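Local coordinates for protein sulfate transporter/antisigma-factor antagonist STAS (Planctomyces limnophilus, PDB 3T6O) that probably acts as an anti-sigma factor antagonist, a STAS-domain protein of the kind that regulates transcription by partner switching, at residues A[51-56]-A[82-87]; A[37-42]-A[67-72]; A[47-52]-A[74-79]. One frame throughout, in Å; residues are numbered along the deposited sequence.

Contact 1 (A[51-56]-A[82-87])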
loop_
_atom_site.group_PDB
_atom_site.type_symbol
_atom_site.label_atom_id
_atom_site.label_comp_id
_atom_site.label_asym_id
_atom_site.label_seq_id
_atom_site.Cartn_x
_atom_site.Cartn_y
_atom_site.Cartn_z
ATOM N N VAL A 51 4.066 -5.001 22.815
ATOM C CA VAL A 51 2.674 -5.037 22.434
ATOM C C VAL A 51 2.272 -6.499 22.152
ATOM O O VAL A 51 2.991 -7.224 21.476
ATOM C CB VAL A 51 2.414 -4.104 21.173
ATOM C CG1 VAL A 51 1.032 -4.395 20.577
ATOM C CG2 VAL A 51 2.529 -2.647 21.559
ATOM N N LEU A 52 1.092 -6.898 22.628
ATOM C CA LEU A 52 0.584 -8.219 22.454
ATOM C C LEU A 52 -0.788 -8.094 21.891
ATOM O O LEU A 52 -1.621 -7.423 22.490
ATOM C CB LEU A 52 0.496 -8.917 23.826
ATOM C CG LEU A 52 -0.091 -10.340 23.839
ATOM C CD1 LEU A 52 0.767 -11.297 22.922
ATOM C CD2 LEU A 52 -0.182 -10.869 25.301
ATOM N N ILE A 53 -1.065 -8.759 20.773
ATOM C CA ILE A 53 -2.395 -8.731 20.184
ATOM C C ILE A 53 -3.032 -10.044 20.600
ATOM O O ILE A 53 -2.658 -11.132 20.116
ATOM C CB ILE A 53 -2.341 -8.664 18.651
ATOM C CG1 ILE A 53 -1.336 -7.596 18.207
ATOM C CG2 ILE A 53 -3.732 -8.440 18.038
ATOM C CD1 ILE A 53 -1.688 -6.195 18.628
ATOM N N ASP A 54 -3.987 -9.956 21.501
ATOM C CA ASP A 54 -4.637 -11.141 22.003
ATOM C C ASP A 54 -5.905 -11.409 21.192
ATOM O O ASP A 54 -6.950 -10.750 21.397
ATOM C CB ASP A 54 -4.931 -10.986 23.482
ATOM C CG ASP A 54 -5.669 -12.206 24.092
ATOM O OD1 ASP A 54 -5.988 -13.190 23.388
ATOM O OD2 ASP A 54 -5.896 -12.165 25.306
ATOM N N LEU A 55 -5.821 -12.441 20.354
ATOM C CA LEU A 55 -6.843 -12.702 19.351
ATOM C C LEU A 55 -7.906 -13.682 19.811
ATOM O O LEU A 55 -8.665 -14.197 18.989
ATOM C CB LEU A 55 -6.166 -13.135 18.055
ATOM C CG LEU A 55 -5.537 -11.914 17.331
ATOM C CD1 LEU A 55 -4.533 -12.289 16.231
ATOM C CD2 LEU A 55 -6.609 -10.991 16.653
ATOM N N GLU A 56 -8.010 -13.919 21.125
ATOM C CA GLU A 56 -8.976 -14.898 21.607
ATOM C C GLU A 56 -10.384 -14.430 21.242
ATOM O O GLU A 56 -10.737 -13.279 21.454
ATOM C CB GLU A 56 -8.878 -15.076 23.142
ATOM C CG GLU A 56 -9.780 -16.239 23.691
ATOM C CD GLU A 56 -9.509 -16.529 25.174
ATOM O OE1 GLU A 56 -9.112 -15.612 25.926
ATOM O OE2 GLU A 56 -9.708 -17.679 25.606
ATOM N N GLY A 82 12.062 -3.724 21.479
ATOM C CA GLY A 82 10.617 -3.704 21.210
ATOM C C GLY A 82 10.126 -5.101 20.868
ATOM O O GLY A 82 10.930 -5.953 20.500
ATOM N N VAL A 83 8.837 -5.372 21.030
ATOM C CA VAL A 83 8.304 -6.683 20.695
ATOM C C VAL A 83 6.878 -6.492 20.309
ATOM O O VAL A 83 6.126 -5.831 21.017
ATOM C CB VAL A 83 8.326 -7.704 21.892
ATOM C CG1 VAL A 83 7.626 -9.017 21.496
ATOM C CG2 VAL A 83 9.735 -7.938 22.430
ATOM N N PHE A 84 6.495 -7.086 19.192
ATOM C CA PHE A 84 5.124 -7.048 18.717
ATOM C C PHE A 84 4.741 -8.513 18.548
ATOM O O PHE A 84 5.297 -9.195 17.665
ATOM C CB PHE A 84 5.052 -6.308 17.367
ATOM C CG PHE A 84 3.639 -6.060 16.878
ATOM C CD1 PHE A 84 2.986 -6.998 16.142
ATOM C CD2 PHE A 84 3.011 -4.849 17.108
ATOM C CE1 PHE A 84 1.687 -6.795 15.685
ATOM C CE2 PHE A 84 1.727 -4.621 16.674
ATOM C CZ PHE A 84 1.057 -5.606 15.949
ATOM N N ALA A 85 3.858 -9.003 19.414
ATOM C CA ALA A 85 3.552 -10.439 19.555
ATOM C C ALA A 85 2.047 -10.699 19.386
ATOM O O ALA A 85 1.185 -9.819 19.554
ATOM C CB ALA A 85 4.054 -10.971 20.955
ATOM N N LEU A 86 1.722 -11.924 19.021
ATOM C CA LEU A 86 0.328 -12.361 18.992
ATOM C C LEU A 86 0.125 -13.502 19.990
ATOM O O LEU A 86 1.100 -14.177 20.387
ATOM C CB LEU A 86 -0.011 -12.858 17.611
ATOM C CG LEU A 86 0.340 -12.021 16.377
ATOM C CD1 LEU A 86 -0.167 -12.760 15.104
ATOM C CD2 LEU A 86 -0.247 -10.653 16.447
ATOM N N CYS A 87 -1.121 -13.706 20.410
ATOM C CA CYS A 87 -1.488 -14.902 21.155
ATOM C C CYS A 87 -2.926 -15.281 20.920
ATOM O O CYS A 87 -3.692 -14.504 20.390
ATOM C CB CYS A 87 -1.235 -14.806 22.670
ATOM S SG CYS A 87 -2.264 -13.614 23.577
#
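Strands 50-54 and 83-87 are neighbouring parallel strands in the central sheet of the STAS fold, joined through helix 63-76 in a beta-alpha-beta unit. Their short axes are nearly parallel, and the ladder pairs V51 with F84, L52 with A85, I53 with L86 and D54 with C87. C87, V51 and I53 have the most surface buried here. V51 uses both of its backbone polar atoms: its N donates to V83 O and its O accepts from A85 N at 2.9 Å, both bonds nearly along the C=O axis of the acceptor. I53 N then reaches A85 O at 2.8 Å, and C87 N returns to I53 O from 30° above the carbonyl plane.

On the face of V51 and I53, which helix 63-76 covers, V51 CG1 stands anti to the backbone N and lies alongside the F84 ring, 4.0 Å from its CE2. I53 crosses that ring obliquely, with CG1 3.8 Å from F84 CZ, and I53 CB meets L86 CD2 at 3.6 Å, the two side chains side by side and pointing the same way. W106 also meets the F84 ring.

L52, D54, A85 and C87 line the face turned to helix 112-118. The C87 thiol takes the crowded position between its backbone N and carbonyl carbon (chi1 67°), which sets SG against both the L52 branch and the CB-CG end of D54; SG lies 3.9 Å from L52 CD2 and 3.7 Å from D54 CG. Past the last bridge the chain leaves the strand through an Asx turn, in which D54 OD1 accepts from E56 N. The ladder closes with L55 N donating to C87 O at 3.0 Å, in the carbonyl plane and nearly straight at 170°.

Contact 2 (A[37-42]-A[67-72])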
loop_
_atom_site.group_PDB
_atom_site.type_symbol
_atom_site.label_atom_id
_atom_site.label_comp_id
_atom_site.label_asym_id
_atom_site.label_seq_id
_atom_site.Cartn_x
_atom_site.Cartn_y
_atom_site.Cartn_z
ATOM N N SER A 37 -8.065 3.795 15.201
ATOM C CA SER A 37 -7.670 4.928 16.013
ATOM C C SER A 37 -7.222 4.570 17.452
ATOM O O SER A 37 -6.152 4.986 17.921
ATOM C CB SER A 37 -8.813 5.950 15.998
ATOM O OG SER A 37 -8.543 6.976 16.900
ATOM N N THR A 38 -8.008 3.768 18.138
ATOM C CA THR A 38 -7.624 3.300 19.467
ATOM C C THR A 38 -6.363 2.438 19.372
ATOM O O THR A 38 -5.446 2.593 20.152
ATOM C CB THR A 38 -8.826 2.546 20.119
ATOM O OG1 THR A 38 -9.906 3.463 20.181
ATOM C CG2 THR A 38 -8.554 2.074 21.532
ATOM N N PHE A 39 -6.302 1.556 18.376
ATOM C CA PHE A 39 -5.174 0.704 18.203
ATOM C C PHE A 39 -3.867 1.470 17.996
ATOM O O PHE A 39 -2.844 1.233 18.691
ATOM C CB PHE A 39 -5.445 -0.239 17.044
ATOM C CG PHE A 39 -4.295 -1.098 16.697
ATOM C CD1 PHE A 39 -3.976 -2.189 17.493
ATOM C CD2 PHE A 39 -3.519 -0.843 15.584
ATOM C CE1 PHE A 39 -2.888 -3.013 17.184
ATOM C CE2 PHE A 39 -2.435 -1.665 15.259
ATOM C CZ PHE A 39 -2.101 -2.735 16.071
ATOM N N LEU A 40 -3.889 2.403 17.041
ATOM C CA LEU A 40 -2.675 3.142 16.720
ATOM C C LEU A 40 -2.276 4.060 17.882
ATOM O O LEU A 40 -1.100 4.207 18.171
ATOM C CB LEU A 40 -2.813 3.913 15.383
ATOM C CG LEU A 40 -2.929 3.057 14.116
ATOM C CD1 LEU A 40 -3.090 3.951 12.919
ATOM C CD2 LEU A 40 -1.713 2.175 13.919
ATOM N N ALA A 41 -3.239 4.616 18.599
ATOM C CA ALA A 41 -2.883 5.484 19.738
ATOM C C ALA A 41 -2.241 4.649 20.865
ATOM O O ALA A 41 -1.401 5.154 21.571
ATOM C CB ALA A 41 -4.123 6.319 20.269
ATOM N N ALA A 42 -2.580 3.363 20.967
ATOM C CA ALA A 42 -1.975 2.464 21.954
ATOM C C ALA A 42 -0.521 2.060 21.598
ATOM O O ALA A 42 0.108 1.342 22.341
ATOM C CB ALA A 42 -2.825 1.191 22.110
ATOM N N GLU A 67 -3.022 -5.539 7.563
ATOM C CA GLU A 67 -2.518 -4.221 7.234
ATOM C C GLU A 67 -2.505 -3.286 8.462
ATOM O O GLU A 67 -1.511 -2.601 8.706
ATOM C CB GLU A 67 -3.358 -3.567 6.141
ATOM C CG GLU A 67 -3.040 -4.038 4.777
ATOM C CD GLU A 67 -4.008 -3.470 3.709
ATOM O OE1 GLU A 67 -4.838 -2.551 4.042
ATOM O OE2 GLU A 67 -3.906 -3.968 2.566
ATOM N N LEU A 68 -3.590 -3.272 9.220
ATOM C CA LEU A 68 -3.580 -2.465 10.470
ATOM C C LEU A 68 -2.474 -2.893 11.414
ATOM O O LEU A 68 -1.764 -2.064 11.958
ATOM C CB LEU A 68 -4.901 -2.561 11.217
ATOM C CG LEU A 68 -5.049 -1.664 12.479
ATOM C CD1 LEU A 68 -4.804 -0.170 12.188
ATOM C CD2 LEU A 68 -6.434 -1.881 13.045
ATOM N N LEU A 69 -2.346 -4.199 11.636
ATOM C CA LEU A 69 -1.324 -4.726 12.546
ATOM C C LEU A 69 0.099 -4.266 12.128
ATOM O O LEU A 69 0.945 -3.894 12.979
ATOM C CB LEU A 69 -1.432 -6.233 12.642
ATOM C CG LEU A 69 -2.608 -6.944 13.377
ATOM C CD1 LEU A 69 -2.349 -8.450 13.501
ATOM C CD2 LEU A 69 -2.868 -6.387 14.732
ATOM N N VAL A 70 0.321 -4.220 10.816
ATOM C CA VAL A 70 1.613 -3.823 10.238
ATOM C C VAL A 70 1.850 -2.343 10.547
ATOM O O VAL A 70 2.956 -1.950 10.868
ATOM C CB VAL A 70 1.673 -4.163 8.739
ATOM C CG1 VAL A 70 2.828 -3.476 8.024
ATOM C CG2 VAL A 70 1.758 -5.737 8.520
ATOM N N ARG A 71 0.795 -1.539 10.507
ATOM C CA ARG A 71 0.916 -0.126 10.871
ATOM C C ARG A 71 1.314 0.041 12.315
ATOM O O ARG A 71 2.108 0.930 12.647
ATOM C CB ARG A 71 -0.371 0.666 10.595
ATOM C CG ARG A 71 -0.756 0.723 9.155
ATOM C CD ARG A 71 -2.131 1.380 8.981
ATOM N NE ARG A 71 -2.051 2.778 9.296
ATOM C CZ ARG A 71 -3.082 3.593 9.518
ATOM N NH1 ARG A 71 -4.328 3.134 9.487
ATOM N NH2 ARG A 71 -2.851 4.887 9.755
ATOM N N GLY A 72 0.737 -0.768 13.179
ATOM C CA GLY A 72 1.081 -0.759 14.600
ATOM C C GLY A 72 2.522 -1.193 14.768
ATOM O O GLY A 72 3.317 -0.528 15.427
#
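F39 and L40 carry the contact from helix 29-41, meeting L68, L69, R71 and G72 of helix 63-76. The F39 ring, its CG anti to the backbone N (chi1 175°), reaches across the gap and meets L68 tip to tip, CD2 lying 3.6 Å from L68 CG. Its far end comes against the backbone of the second helix at G72: CE2 comes to 3.7 Å from G72 CA, while CZ is 4.0 Å from L69 CD2, a side chain that runs at about a right angle to that of F39. A beta carbon on G72 would point toward the ring and clash with CZ, so its absence lets the phenyl lie close.

L40 crosses R71 at about a right angle. Its CD1 sits over one face of the guanidinium, offset toward the rim and 3.3 Å from R71 NH2, and its CD2 packs on R71 CB. The bend at chi3 (69°) folds the arginine so that one face of its flat group lies under this methyl, and R71 NE forms a salt bridge with E95 of a neighbouring subunit. An alanine in place of F39 would remove the ring and would probably loosen the packing on L68, L69 and G72.

Further out, I53 of strand 50-54 touches both F39 and L69, and V32, I35 and A36 of helix 29-41 flank L68. The short helical axes run 26° apart and 9.9 Å from each other, with no hydrogen bond between the segments: a mainly apolar pairing of two helices over one face of the central sheet, as in the STAS fold.

Contact 3 (A[47-52]-A[74-79])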
loop_
_atom_site.group_PDB
_atom_site.type_symbol
_atom_site.label_atom_id
_atom_site.label_comp_id
_atom_site.label_asym_id
_atom_site.label_seq_id
_atom_site.Cartn_x
_atom_site.Cartn_y
_atom_site.Cartn_z
ATOM N N GLN A 47 10.248 3.506 25.411
ATOM C CA GLN A 47 11.194 2.470 24.940
ATOM C C GLN A 47 11.663 1.568 26.086
ATOM O O GLN A 47 11.928 2.057 27.173
ATOM C CB GLN A 47 12.450 3.152 24.344
ATOM C CG GLN A 47 12.466 3.456 22.805
ATOM C CD GLN A 47 11.322 4.328 22.288
ATOM O OE1 GLN A 47 10.153 4.106 22.622
ATOM N NE2 GLN A 47 11.648 5.277 21.414
ATOM N N PRO A 48 11.714 0.239 25.880
ATOM C CA PRO A 48 11.244 -0.564 24.748
ATOM C C PRO A 48 9.730 -0.810 24.850
ATOM O O PRO A 48 9.229 -1.139 25.906
ATOM C CB PRO A 48 11.987 -1.882 24.958
ATOM C CG PRO A 48 11.993 -2.032 26.455
ATOM C CD PRO A 48 12.075 -0.623 27.020
ATOM N N ARG A 49 9.018 -0.655 23.746
ATOM C CA ARG A 49 7.592 -0.893 23.727
ATOM C C ARG A 49 7.341 -2.343 23.411
ATOM O O ARG A 49 7.906 -2.890 22.452
ATOM C CB ARG A 49 6.921 -0.054 22.646
ATOM C CG ARG A 49 6.763 1.396 23.012
ATOM C CD ARG A 49 6.344 2.276 21.811
ATOM N NE ARG A 49 7.499 2.605 21.022
ATOM C CZ ARG A 49 7.488 3.391 19.954
ATOM N NH1 ARG A 49 6.359 3.939 19.518
ATOM N NH2 ARG A 49 8.631 3.622 19.336
ATOM N N LYS A 50 6.432 -2.931 24.171
ATOM C CA LYS A 50 6.058 -4.304 24.017
ATOM C C LYS A 50 4.533 -4.339 23.871
ATOM O O LYS A 50 3.806 -3.757 24.709
ATOM C CB LYS A 50 6.531 -5.080 25.256
ATOM C CG LYS A 50 8.041 -5.281 25.298
ATOM C CD LYS A 50 8.509 -5.926 26.567
ATOM C CE LYS A 50 10.001 -6.201 26.488
ATOM N NZ LYS A 50 10.539 -6.963 27.649
ATOM N N VAL A 51 4.066 -5.001 22.815
ATOM C CA VAL A 51 2.674 -5.037 22.434
ATOM C C VAL A 51 2.272 -6.499 22.152
ATOM O O VAL A 51 2.991 -7.224 21.476
ATOM C CB VAL A 51 2.414 -4.104 21.173
ATOM C CG1 VAL A 51 1.032 -4.395 20.577
ATOM C CG2 VAL A 51 2.529 -2.647 21.559
ATOM N N LEU A 52 1.092 -6.898 22.628
ATOM C CA LEU A 52 0.584 -8.219 22.454
ATOM C C LEU A 52 -0.788 -8.094 21.891
ATOM O O LEU A 52 -1.621 -7.423 22.490
ATOM C CB LEU A 52 0.496 -8.917 23.826
ATOM C CG LEU A 52 -0.091 -10.340 23.839
ATOM C CD1 LEU A 52 0.767 -11.297 22.922
ATOM C CD2 LEU A 52 -0.182 -10.869 25.301
ATOM N N LYS A 74 5.027 -1.111 12.677
ATOM C CA LYS A 74 5.997 -0.127 12.161
ATOM C C LYS A 74 6.249 1.017 13.158
ATOM O O LYS A 74 7.334 1.626 13.184
ATOM C CB LYS A 74 5.522 0.468 10.812
ATOM C CG LYS A 74 5.599 -0.498 9.647
ATOM C CD LYS A 74 5.213 0.145 8.323
ATOM C CE LYS A 74 5.108 -0.931 7.240
ATOM N NZ LYS A 74 4.653 -0.499 5.883
ATOM N N ARG A 75 5.238 1.324 13.949
ATOM C CA ARG A 75 5.373 2.349 14.960
ATOM C C ARG A 75 6.273 1.904 16.098
ATOM O O ARG A 75 6.960 2.730 16.688
ATOM C CB ARG A 75 4.000 2.796 15.503
ATOM C CG ARG A 75 3.360 3.843 14.601
ATOM C CD ARG A 75 1.876 3.837 14.718
ATOM N NE ARG A 75 1.252 4.914 13.963
ATOM C CZ ARG A 75 1.032 4.876 12.650
ATOM N NH1 ARG A 75 1.381 3.817 11.941
ATOM N NH2 ARG A 75 0.432 5.876 12.064
ATOM N N ILE A 76 6.278 0.626 16.426
ATOM C CA ILE A 76 7.122 0.203 17.533
ATOM C C ILE A 76 8.434 -0.504 17.133
ATOM O O ILE A 76 9.330 -0.612 17.956
ATOM C CB ILE A 76 6.330 -0.613 18.537
ATOM C CG1 ILE A 76 6.209 -2.033 18.122
ATOM C CG2 ILE A 76 4.866 -0.021 18.831
ATOM C CD1 ILE A 76 5.608 -2.802 19.221
ATOM N N LYS A 77 8.567 -0.921 15.873
ATOM C CA LYS A 77 9.676 -1.795 15.473
ATOM C C LYS A 77 11.067 -1.182 15.567
ATOM O O LYS A 77 12.034 -1.935 15.641
ATOM C CB LYS A 77 9.487 -2.344 14.061
ATOM C CG LYS A 77 9.817 -1.376 12.951
ATOM C CD LYS A 77 9.636 -2.009 11.575
ATOM C CE LYS A 77 10.499 -1.308 10.515
ATOM N NZ LYS A 77 11.813 -2.044 10.358
ATOM N N GLU A 78 11.233 0.135 15.585
ATOM C CA GLU A 78 12.618 0.600 15.708
ATOM C C GLU A 78 13.217 0.555 17.133
ATOM O O GLU A 78 14.410 0.807 17.306
ATOM C CB GLU A 78 12.846 1.948 15.017
ATOM C CG GLU A 78 12.705 1.902 13.462
ATOM C CD GLU A 78 13.558 0.811 12.786
ATOM O OE1 GLU A 78 14.812 0.832 12.940
ATOM O OE2 GLU A 78 12.965 -0.050 12.083
ATOM N N ASP A 79 12.417 0.215 18.149
ATOM C CA ASP A 79 12.974 0.025 19.477
ATOM C C ASP A 79 13.840 -1.242 19.492
ATOM O O ASP A 79 13.390 -2.305 19.077
ATOM C CB ASP A 79 11.857 -0.137 20.512
ATOM C CG ASP A 79 10.942 1.053 20.572
ATOM O OD1 ASP A 79 11.173 2.061 19.861
ATOM O OD2 ASP A 79 9.971 0.967 21.331
#
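At the end of the STAS sheet where strand 50-54 begins, the preceding loop is pinned to the type I turn I76-D79, at the C-terminal end of helix 63-76, by a side-on arginine-aspartate salt bridge. R49 starts with CG anti to its carbonyl carbon, runs extended through chi2 and bends at chi3 (-82°), which brings the NE/NH2 side of the guanidinium up to the D79 carboxylate. NE donates to D79 OD2 and NH2 to D79 OD1, each at 3.0 Å. Both oxygens use their syn lone pairs and lie close to the guanidinium plane, although the two flat groups are twisted 34° apart.

D79 holds its CG anti to the carbonyl carbon. It closes the turn, with D79 N donating to I76 O at 3.2 Å, so the turn sets where the carboxylate stands. The guanidinium has I76 CA over the centre of one face, and R49 NH1 has a partner in M43 O. With two bonds from the arginine side chain and one from its backbone, the carboxylate is likely to stay ionised.

I76 places CG1 in the crowded position between its backbone N and carbonyl carbon (chi1 82°). With chi2 extended, this sends CD1 to the sheet, 3.9 Å from V51 CG2, whereas its CG2 packs on R49 CD at 4.0 Å. The isoleucine thus joins this end of the helix both to the strand and to the aliphatic stem of the arginine. The third bond to D79 comes from the main chain: R49 N donates to OD2 at 3.1 Å, using the anti lone pair of the oxygen that also accepts from NE.

Overall arrangement
All three contacts lie in one STAS domain. Contacts 1 and 3 share V51 and L52 on strand 50-54, and their centres are 11 Å apart; V83 N probably bonds to R49 O at 3.0 Å, carrying the ladder of contact 1 back to the arginine of contact 3. Contacts 2 and 3 share helix 63-76. Contact 2, its centre 12 Å from each of the others, packs down on contact 1: I53 CD1 lies 3.7 Å from F39 CE1, and F84 CZ 3.4 Å from L69 O. Strand 83-87 follows helix 63-76 in the chain, so all three contacts bear on one sheet-helix layer, while R71 and R75 both bind E95 of a neighbouring subunit.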